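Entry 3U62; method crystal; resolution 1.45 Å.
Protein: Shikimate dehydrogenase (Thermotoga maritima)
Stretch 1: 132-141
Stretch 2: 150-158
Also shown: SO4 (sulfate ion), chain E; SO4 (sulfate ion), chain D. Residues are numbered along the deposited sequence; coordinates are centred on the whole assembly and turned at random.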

# COMPACT_ATOMS: atom_id res chain seq x y z
N VAL A 132 -9.32 -11.46 -10.76
CA VAL A 132 -10.48 -10.60 -10.59
C VAL A 132 -10.72 -9.83 -11.88
O VAL A 132 -9.79 -9.29 -12.48
CB VAL A 132 -10.30 -9.63 -9.39
CG1 VAL A 132 -11.47 -8.67 -9.28
CG2 VAL A 132 -10.14 -10.41 -8.09
N LYS A 133 -11.98 -9.78 -12.32
CA LYS A 133 -12.33 -9.17 -13.59
C LYS A 133 -13.09 -7.85 -13.45
O LYS A 133 -12.79 -6.87 -14.13
CB LYS A 133 -13.16 -10.14 -14.44
CG LYS A 133 -12.39 -11.35 -14.97
CD LYS A 133 -13.31 -12.29 -15.74
CE LYS A 133 -13.70 -11.71 -17.09
NZ LYS A 133 -14.95 -12.33 -17.62
N ASP A 134 -14.07 -7.83 -12.55
CA ASP A 134 -14.98 -6.69 -12.42
C ASP A 134 -14.49 -5.74 -11.33
O ASP A 134 -14.80 -5.91 -10.15
CB ASP A 134 -16.40 -7.19 -12.11
CG ASP A 134 -17.48 -6.26 -12.63
OD1 ASP A 134 -17.15 -5.18 -13.18
OD2 ASP A 134 -18.67 -6.60 -12.48
N ILE A 135 -13.71 -4.74 -11.75
CA ILE A 135 -13.11 -3.78 -10.82
C ILE A 135 -13.62 -2.37 -11.10
O ILE A 135 -13.51 -1.87 -12.23
CB ILE A 135 -11.56 -3.82 -10.86
CG1 ILE A 135 -11.05 -5.24 -10.59
CG2 ILE A 135 -10.96 -2.83 -9.85
CD1 ILE A 135 -9.61 -5.49 -11.04
N TRP A 136 -14.18 -1.74 -10.07
CA TRP A 136 -14.71 -0.39 -10.17
C TRP A 136 -13.90 0.55 -9.29
O TRP A 136 -13.88 0.41 -8.06
CB TRP A 136 -16.18 -0.35 -9.74
CG TRP A 136 -17.09 -1.29 -10.48
CD1 TRP A 136 -16.89 -1.83 -11.72
CD2 TRP A 136 -18.36 -1.79 -10.03
NE1 TRP A 136 -17.95 -2.64 -12.06
CE2 TRP A 136 -18.86 -2.63 -11.04
CE3 TRP A 136 -19.12 -1.60 -8.86
CZ2 TRP A 136 -20.09 -3.29 -10.93
CZ3 TRP A 136 -20.34 -2.26 -8.75
CH2 TRP A 136 -20.81 -3.09 -9.78
N VAL A 137 -13.22 1.50 -9.93
CA VAL A 137 -12.44 2.49 -9.21
C VAL A 137 -13.31 3.71 -8.91
O VAL A 137 -14.01 4.22 -9.78
CB VAL A 137 -11.18 2.92 -10.01
CG1 VAL A 137 -10.45 4.07 -9.34
CG2 VAL A 137 -10.24 1.73 -10.19
N VAL A 138 -13.28 4.14 -7.65
CA VAL A 138 -13.97 5.35 -7.22
C VAL A 138 -12.92 6.30 -6.66
O VAL A 138 -12.30 6.00 -5.64
CB VAL A 138 -15.05 5.05 -6.15
CG1 VAL A 138 -15.76 6.32 -5.72
CG2 VAL A 138 -16.06 4.04 -6.68
N ASN A 139 -12.70 7.42 -7.34
CA ASN A 139 -11.64 8.34 -6.92
C ASN A 139 -12.04 9.82 -6.95
O ASN A 139 -13.14 10.18 -7.36
CB ASN A 139 -10.35 8.09 -7.72
CG ASN A 139 -10.34 8.78 -9.07
OD1 ASN A 139 -11.26 8.61 -9.87
ND2 ASN A 139 -9.29 9.55 -9.33
N ARG A 140 -11.11 10.67 -6.50
CA ARG A 140 -11.39 12.08 -6.27
C ARG A 140 -10.84 13.01 -7.34
O ARG A 140 -11.52 13.96 -7.74
CB ARG A 140 -10.85 12.50 -4.89
CG ARG A 140 -11.54 11.81 -3.72
CD ARG A 140 -10.70 11.90 -2.44
NE ARG A 140 -9.43 11.19 -2.57
CZ ARG A 140 -8.48 11.15 -1.63
NH1 ARG A 140 -8.65 11.79 -0.48
NH2 ARG A 140 -7.36 10.47 -1.85
N THR A 141 -9.63 12.73 -7.83
CA THR A 141 -8.94 13.66 -8.72
C THR A 141 -8.93 13.22 -10.18
O THR A 141 -8.77 12.03 -10.48
CB THR A 141 -7.48 13.93 -8.27
OG1 THR A 141 -6.70 12.73 -8.43
CG2 THR A 141 -7.42 14.36 -6.81
S SO4 E . -7.63 10.00 -5.58
O1 SO4 E . -7.09 11.13 -4.83
O2 SO4 E . -7.85 10.40 -6.97
O3 SO4 E . -8.91 9.60 -4.99
O4 SO4 E . -6.70 8.88 -5.52
S SO4 D . -3.71 9.72 -0.50
O1 SO4 D . -3.05 10.97 -0.14
O2 SO4 D . -3.59 9.49 -1.94
O3 SO4 D . -5.13 9.80 -0.14
O4 SO4 D . -3.09 8.61 0.21
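Stretch 2 (150-158) FPVKIFSLD

Stretch 2 lies alongside stretch 1 as a parallel β-strand. Residues 150-152 lead in, with Val152 N donating to Phe150 O (2.8 Å); the extended segment 153-156 then runs beside strand 135-139, and Leu157 and Asp158 turn into a 3-10 segment. The two N-to-C directions differ by 29° (signed crossing angle -29°), and the axes approach to 4.6 Å. In register, Trp136 faces Lys153, Val137 faces Ile154 and Val138 faces Phe155, with CA-CA distances of 4.8, 4.8 and 4.7 Å.

Four backbone hydrogen bonds fix this register. Lys153 N donates to Ile135 O (3.1 Å) and Lys153 O accepts from Val137 N (2.7 Å); one repeat later, Phe155 N donates to Val137 O (2.7 Å) and Phe155 O accepts from Asn139 N (3.1 Å). Lys153 and Phe155 thus use both backbone polar groups toward stretch 1, whereas those of Ile154 take no part in this ladder.

Beyond the paired segment, water takes over the bridging. Water 2 donates to Asn139 O (2.8 Å) and accepts from Leu157 N (2.7 Å). At the other end, water 1 accepts from Ile135 N (3.0 Å) and lies 2.8 Å from Pro151 O.

Side chains alternate between the sheet faces. Phe155 shares one face with Trp136, Val138 and Lys153. Its edge points toward the indole face, the ring planes meeting at 77° with centroids 5.7 Å apart, and Phe155 CE1 reaches Trp136 CB at 3.7 Å. Phe155 CB packs on Val138 CG2 at 4.1 Å, while Lys153 CB lies 3.9 Å from Trp136 CD1. On the other face, Ile154 CG1 is 4.4 Å from Val137 CB. Val152 points toward stretch 1, placing CG1 3.8 Å from Ile135 CG2 and CG2 3.8 Å from Val137 CG2. Leu157 closes the apolar contact, its CD1 4.1 Å from Val138 CG1 and its CD2 3.9 Å from Arg140 CG.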

# COMPACT_ATOMS: atom_id res chain seq x y z
N PHE A 150 -5.48 0.56 -16.52
CA PHE A 150 -6.03 -0.77 -16.23
C PHE A 150 -7.46 -0.93 -16.75
O PHE A 150 -8.18 0.06 -16.89
CB PHE A 150 -6.00 -1.04 -14.72
CG PHE A 150 -4.61 -1.19 -14.16
CD1 PHE A 150 -4.07 -0.20 -13.34
CD2 PHE A 150 -3.85 -2.32 -14.43
CE1 PHE A 150 -2.79 -0.33 -12.80
CE2 PHE A 150 -2.57 -2.47 -13.90
CZ PHE A 150 -2.04 -1.47 -13.08
N PRO A 151 -7.89 -2.18 -17.02
CA PRO A 151 -9.25 -2.45 -17.49
C PRO A 151 -10.27 -2.36 -16.35
O PRO A 151 -10.78 -3.38 -15.87
CB PRO A 151 -9.16 -3.87 -18.05
CG PRO A 151 -8.05 -4.51 -17.29
CD PRO A 151 -7.07 -3.41 -16.96
N VAL A 152 -10.54 -1.13 -15.92
CA VAL A 152 -11.45 -0.85 -14.82
C VAL A 152 -12.53 0.13 -15.26
O VAL A 152 -12.39 0.80 -16.28
CB VAL A 152 -10.69 -0.27 -13.59
CG1 VAL A 152 -9.68 -1.27 -13.04
CG2 VAL A 152 -10.00 1.06 -13.94
N LYS A 153 -13.62 0.20 -14.49
CA LYS A 153 -14.58 1.28 -14.64
C LYS A 153 -14.25 2.35 -13.61
O LYS A 153 -13.78 2.03 -12.51
CB LYS A 153 -16.01 0.77 -14.47
CG LYS A 153 -16.46 -0.17 -15.58
CD LYS A 153 -17.92 -0.55 -15.45
CE LYS A 153 -18.35 -1.46 -16.59
NZ LYS A 153 -19.80 -1.78 -16.54
N ILE A 154 -14.48 3.61 -13.96
CA ILE A 154 -14.10 4.73 -13.09
C ILE A 154 -15.30 5.60 -12.73
O ILE A 154 -16.06 6.03 -13.60
CB ILE A 154 -12.94 5.57 -13.71
CG1 ILE A 154 -11.74 4.67 -14.03
CG2 ILE A 154 -12.51 6.69 -12.75
CD1 ILE A 154 -10.75 5.27 -15.02
N PHE A 155 -15.45 5.86 -11.43
CA PHE A 155 -16.55 6.64 -10.89
C PHE A 155 -16.02 7.73 -9.96
O PHE A 155 -14.90 7.62 -9.45
CB PHE A 155 -17.52 5.73 -10.12
CG PHE A 155 -18.06 4.59 -10.94
CD1 PHE A 155 -17.49 3.33 -10.86
CD2 PHE A 155 -19.15 4.78 -11.78
CE1 PHE A 155 -17.98 2.27 -11.62
CE2 PHE A 155 -19.66 3.73 -12.54
CZ PHE A 155 -19.07 2.47 -12.46
N SER A 156 -16.82 8.77 -9.74
CA SER A 156 -16.47 9.83 -8.80
C SER A 156 -16.94 9.47 -7.39
O SER A 156 -17.79 8.60 -7.21
CB SER A 156 -17.04 11.17 -9.25
OG SER A 156 -18.40 11.05 -9.63
N LEU A 157 -16.39 10.16 -6.38
CA LEU A 157 -16.63 9.81 -4.98
C LEU A 157 -18.09 9.97 -4.53
O LEU A 157 -18.53 9.30 -3.59
CB LEU A 157 -15.70 10.60 -4.05
CG LEU A 157 -15.47 10.06 -2.63
CD1 LEU A 157 -14.59 8.81 -2.63
CD2 LEU A 157 -14.87 11.14 -1.73
N ASP A 158 -18.84 10.84 -5.21
CA ASP A 158 -20.27 10.99 -4.93
C ASP A 158 -21.07 9.74 -5.31
O ASP A 158 -22.20 9.55 -4.85
CB ASP A 158 -20.84 12.22 -5.64
CG ASP A 158 -20.61 12.19 -7.14
OD1 ASP A 158 -19.45 12.32 -7.56
OD2 ASP A 158 -21.60 12.04 -7.89
O HOH W 1 -13.12 -4.19 -14.62
O HOH W 2 -14.83 12.31 -6.85